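Local coordinates for oxidized polyvinyl alcohol hydrolase (Pseudomonas sp. VM15C, PDB 3WWC), which hydrolyses beta-diketones such as 4,6-nonanedione and oxidized polyvinyl alcohol, in the second step of polyvinyl alcohol degradation, at residues 142-146 / 185-190; 131-135 / 234-238. The protein carries 1 engineered substitution. All blocks are in the same frame, centred on the assembly; numbering follows the deposited sequence.

Contact 1. Residues 142-146 / 185-190; sequences WKNDE and RALLFR
Glu-146 lies across Phe-189 and Arg-190, where helix 178-189 ends. This is the helix that follows the presumed nucleophile elbow of the alpha/beta-hydrolase fold, and the excursion between strand 96-100 and helix 148-160 lies against its last turn. The CA of Glu-146 stands over the Phe-189 ring, 3.5 Å from its centroid and almost on the ring normal, a CH-pi contact. From there the Glu-146 side chain can be followed outward. Its CB rests 3.6 Å from Phe-189 CG; CG sits between the backbone N and the carbonyl carbon (chi1 67°), and the extended chain carries the carboxylate past the ring to Arg-190. There the grip is side-on: Arg-190 NE meets Glu-146 OE1 at 2.9 Å and Arg-190 NH2 meets Glu-146 OE2 at 2.8 Å, each oxygen using its syn lone pair. The carboxylate and guanidinium planes are 30° apart; OE1 lies in the guanidinium plane, whereas OE2 is tilted out of it. OE1 also bonds Ser-150 of helix 148-160. With an alanine in place of Arg-190, both side-on bonds go, and the Glu-146 carboxylate, left with Ser-150 on OE1, would probably be freer to turn about chi3.

A second arginine, Arg-185, bonds three backbone carbonyls of the loop. Extended from CG to NE, it sends NE to Glu-146 O (2.9 Å, nearly straight at 178°), although the donor stands above that carbonyl plane. Its NH2 serves Trp-142 O at 3.0 Å, on a lone pair, and more weakly Asp-145 O. A water links Trp-142 O to Arg-185 NH1. All three carbonyls lie along the guanidinium edge, while Phe-189 CE2 sits 3.4 Å above the plane of the Arg-185 guanidinium, over its centre.

Contact 2. Residues 131-135 / 234-238; sequences EGRAA and RVGPY
Arg-234 NH1 holds two oxygens, Arg-133 O at 2.9 Å and Asn-125 OD1. The first bond lies in the carbonyl plane of Arg-133 but is tilted from the guanidinium plane; the bend of Arg-234 at chi3 (-75°) turns the group back to it. In return, Arg-133 N donates to Arg-234 O at 3.0 Å, and Gly-132 CA adds a CA-H...O contact to that same oxygen. The two arginines cross at about a right angle, their guanidinium planes 85° apart. Arg-234 CG lies over one face of the Arg-133 guanidinium, 3.9 Å above its plane, so an aliphatic carbon rather than the second charge meets that face. A water joins Arg-133 NE to Gly-236 O, and Arg-133 NH2 bonds Gly-211 O. Glu-131 O, buried and without a polar partner, faces Val-235 CG2 at 3.5 Å. The Glu-131 carboxylate bonds Tyr-205 and Ser-178, both lining butanoic acid pockets; its side chain is about 8 Å from that of Ala-177, the engineered residue at the presumed nucleophile position. The contact joins the loop between strand 96-100 and helix 148-160 to the loop between helix 216-225 and strand 247-253, with Val-235 packed on Thr-181 and Asn-184 of helix 178-189.

Overall arrangement
Both contacts draw on the long excursion between strand 96-100 and helix 148-160, and their centres are about 8 Å apart. Contact 1 is a surface contact with the end of helix 178-189, away from the annotated sites; contact 2 is largely buried, joins two irregular loops and approaches the bound butanoic acid. Their chemistry follows: contact 1 combines a salt bridge and an aromatic face with backbone carbonyls, whereas contact 2 has no charge pair across it and uses one backbone-to-backbone bond, one from an arginine side chain to a carbonyl, and arginine chains that cross. One place where they meet is Tyr-238, whose N and O probably bond Lys-143 O and Asn-144 ND2; contact 1 is nested inside the chain loop closed by contact 2.

Contact 1. Residues 142-146 / 185-190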
# COMPACT_ATOMS: atom_id res chain seq x y z
N TRP A 142 -10.89 -5.00 -14.74
CA TRP A 142 -10.20 -4.98 -13.46
C TRP A 142 -11.13 -4.90 -12.29
O TRP A 142 -10.69 -4.85 -11.15
CB TRP A 142 -9.15 -3.85 -13.47
CG TRP A 142 -8.22 -3.99 -14.67
CD1 TRP A 142 -8.01 -3.06 -15.64
CD2 TRP A 142 -7.37 -5.12 -15.00
NE1 TRP A 142 -7.07 -3.51 -16.55
CE2 TRP A 142 -6.66 -4.77 -16.18
CE3 TRP A 142 -7.11 -6.36 -14.40
CZ2 TRP A 142 -5.71 -5.63 -16.78
CZ3 TRP A 142 -6.17 -7.21 -14.97
CH2 TRP A 142 -5.48 -6.83 -16.17
N LYS A 143 -12.44 -4.89 -12.54
CA LYS A 143 -13.39 -4.93 -11.43
C LYS A 143 -13.23 -6.22 -10.65
O LYS A 143 -13.49 -6.24 -9.47
CB LYS A 143 -14.85 -4.87 -11.90
CG LYS A 143 -15.25 -3.53 -12.29
CD LYS A 143 -16.70 -3.56 -12.82
CE LYS A 143 -17.25 -2.18 -12.93
NZ LYS A 143 -18.68 -2.33 -13.36
N ASN A 144 -12.79 -7.31 -11.27
CA ASN A 144 -12.66 -8.47 -10.40
C ASN A 144 -11.44 -9.33 -10.74
O ASN A 144 -11.45 -10.55 -10.57
CB ASN A 144 -13.97 -9.30 -10.35
CG ASN A 144 -15.07 -8.65 -9.41
OD1 ASN A 144 -14.99 -8.73 -8.17
ND2 ASN A 144 -16.08 -8.00 -10.02
N ASP A 145 -10.39 -8.67 -11.20
CA ASP A 145 -9.11 -9.29 -11.48
C ASP A 145 -8.11 -8.37 -10.75
O ASP A 145 -8.05 -7.18 -11.04
CB ASP A 145 -8.80 -9.29 -12.98
CG ASP A 145 -7.52 -10.06 -13.32
OD1 ASP A 145 -6.45 -9.91 -12.65
OD2 ASP A 145 -7.57 -10.82 -14.31
N GLU A 146 -7.34 -8.97 -9.84
CA GLU A 146 -6.38 -8.23 -9.01
C GLU A 146 -5.37 -7.47 -9.82
O GLU A 146 -4.87 -6.43 -9.38
CB GLU A 146 -5.65 -9.19 -8.06
CG GLU A 146 -4.75 -10.18 -8.78
CD GLU A 146 -4.11 -11.20 -7.83
OE1 GLU A 146 -3.75 -10.82 -6.71
OE2 GLU A 146 -3.97 -12.39 -8.21
N ARG A 185 -5.17 -1.98 -2.73
CA ARG A 185 -5.66 -2.97 -3.69
C ARG A 185 -5.20 -4.39 -3.34
O ARG A 185 -5.99 -5.35 -3.37
CB ARG A 185 -5.17 -2.66 -5.10
CG ARG A 185 -5.76 -3.67 -6.13
CD ARG A 185 -5.48 -3.18 -7.59
NE ARG A 185 -6.20 -4.04 -8.54
CZ ARG A 185 -7.40 -3.76 -9.04
NH1 ARG A 185 -8.06 -2.64 -8.66
NH2 ARG A 185 -7.91 -4.58 -9.97
N ALA A 186 -3.95 -4.51 -2.94
CA ALA A 186 -3.40 -5.83 -2.60
C ALA A 186 -4.09 -6.41 -1.38
O ALA A 186 -4.32 -7.65 -1.31
CB ALA A 186 -1.90 -5.69 -2.33
N LEU A 187 -4.40 -5.58 -0.39
CA LEU A 187 -5.08 -6.09 0.81
C LEU A 187 -6.50 -6.54 0.48
O LEU A 187 -6.99 -7.49 1.08
CB LEU A 187 -5.13 -5.00 1.90
CG LEU A 187 -3.77 -4.63 2.45
CD1 LEU A 187 -3.94 -3.36 3.28
CD2 LEU A 187 -3.18 -5.80 3.29
N LEU A 188 -7.13 -5.89 -0.50
CA LEU A 188 -8.52 -6.24 -0.81
C LEU A 188 -8.60 -7.49 -1.65
O LEU A 188 -9.59 -8.24 -1.54
CB LEU A 188 -9.20 -5.07 -1.57
CG LEU A 188 -9.40 -3.84 -0.68
CD1 LEU A 188 -9.73 -2.63 -1.55
CD2 LEU A 188 -10.54 -4.14 0.36
N PHE A 189 -7.58 -7.74 -2.46
CA PHE A 189 -7.58 -8.92 -3.34
C PHE A 189 -6.79 -10.09 -2.80
O PHE A 189 -7.02 -11.23 -3.26
CB PHE A 189 -7.02 -8.61 -4.74
CG PHE A 189 -8.02 -7.94 -5.68
CD1 PHE A 189 -8.86 -8.69 -6.48
CD2 PHE A 189 -8.01 -6.57 -5.82
CE1 PHE A 189 -9.69 -8.07 -7.42
CE2 PHE A 189 -8.84 -5.93 -6.77
CZ PHE A 189 -9.68 -6.70 -7.57
N ARG A 190 -5.85 -9.86 -1.88
CA ARG A 190 -5.02 -10.96 -1.38
C ARG A 190 -5.03 -11.00 0.15
O ARG A 190 -4.01 -11.21 0.80
CB ARG A 190 -3.59 -10.78 -1.94
CG ARG A 190 -3.51 -11.19 -3.41
CD ARG A 190 -3.53 -12.72 -3.55
NE ARG A 190 -3.27 -13.02 -4.94
CZ ARG A 190 -2.80 -14.18 -5.41
NH1 ARG A 190 -2.55 -15.20 -4.59
NH2 ARG A 190 -2.53 -14.32 -6.70
O HOH W 1 -10.70 -2.39 -9.75

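Contact 2. Residues 131-135 / 234-238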
# COMPACT_ATOMS: atom_id res chain seq x y z
N GLU A 131 -2.91 -0.35 -9.72
CA GLU A 131 -3.56 -0.11 -8.46
C GLU A 131 -5.00 0.37 -8.47
O GLU A 131 -5.58 0.56 -7.39
CB GLU A 131 -2.68 0.83 -7.56
CG GLU A 131 -1.93 2.08 -8.20
CD GLU A 131 -2.75 3.35 -8.36
OE1 GLU A 131 -3.89 3.29 -8.89
OE2 GLU A 131 -2.23 4.44 -8.00
N GLY A 132 -5.60 0.52 -9.64
CA GLY A 132 -7.00 0.94 -9.65
C GLY A 132 -7.51 0.90 -11.08
O GLY A 132 -6.78 1.25 -12.01
N ARG A 133 -8.77 0.54 -11.25
CA ARG A 133 -9.33 0.52 -12.61
C ARG A 133 -9.57 1.93 -13.09
O ARG A 133 -9.88 2.82 -12.30
CB ARG A 133 -10.62 -0.32 -12.61
CG ARG A 133 -11.77 0.29 -11.81
CD ARG A 133 -12.97 -0.65 -11.88
NE ARG A 133 -14.04 -0.36 -10.94
CZ ARG A 133 -15.15 0.30 -11.27
NH1 ARG A 133 -15.30 0.75 -12.52
NH2 ARG A 133 -16.12 0.47 -10.38
N ALA A 134 -9.38 2.13 -14.39
CA ALA A 134 -9.60 3.42 -15.00
C ALA A 134 -11.08 3.78 -14.95
O ALA A 134 -11.93 2.93 -14.77
CB ALA A 134 -9.13 3.36 -16.46
N ALA A 135 -11.37 5.08 -15.12
CA ALA A 135 -12.75 5.59 -15.05
C ALA A 135 -13.58 5.28 -16.28
O ALA A 135 -14.80 5.31 -16.20
CB ALA A 135 -12.70 7.06 -14.86
N ARG A 234 -12.65 2.29 -7.03
CA ARG A 234 -11.93 1.69 -8.15
C ARG A 234 -10.65 1.04 -7.70
O ARG A 234 -10.04 0.32 -8.50
CB ARG A 234 -11.66 2.76 -9.23
CG ARG A 234 -12.96 3.28 -9.84
CD ARG A 234 -12.71 4.20 -11.01
NE ARG A 234 -12.26 5.52 -10.54
CZ ARG A 234 -11.18 6.18 -10.93
NH1 ARG A 234 -10.33 5.68 -11.81
NH2 ARG A 234 -10.96 7.41 -10.45
N VAL A 235 -10.18 1.29 -6.46
CA VAL A 235 -8.95 0.63 -5.98
C VAL A 235 -9.17 -0.87 -5.79
O VAL A 235 -8.22 -1.66 -5.89
CB VAL A 235 -8.51 1.27 -4.61
CG1 VAL A 235 -9.50 0.89 -3.47
CG2 VAL A 235 -7.10 0.79 -4.23
N GLY A 236 -10.42 -1.29 -5.58
CA GLY A 236 -10.64 -2.69 -5.25
C GLY A 236 -11.61 -3.42 -6.15
O GLY A 236 -11.90 -2.98 -7.23
N PRO A 237 -12.01 -4.60 -5.72
CA PRO A 237 -12.97 -5.40 -6.48
C PRO A 237 -14.26 -4.57 -6.49
O PRO A 237 -14.46 -3.72 -5.62
CB PRO A 237 -13.16 -6.63 -5.56
CG PRO A 237 -11.94 -6.69 -4.74
CD PRO A 237 -11.58 -5.27 -4.47
N TYR A 238 -15.12 -4.79 -7.48
CA TYR A 238 -16.47 -4.22 -7.45
C TYR A 238 -17.55 -5.35 -7.48
O TYR A 238 -17.56 -6.17 -8.40
CB TYR A 238 -16.79 -3.31 -8.63
CG TYR A 238 -18.22 -2.85 -8.49
CD1 TYR A 238 -18.59 -1.95 -7.50
CD2 TYR A 238 -19.24 -3.46 -9.25
CE1 TYR A 238 -19.93 -1.67 -7.23
CE2 TYR A 238 -20.57 -3.19 -8.99
CZ TYR A 238 -20.91 -2.30 -7.98
OH TYR A 238 -22.23 -1.99 -7.73
O HOH W 2 -13.90 -1.31 -8.27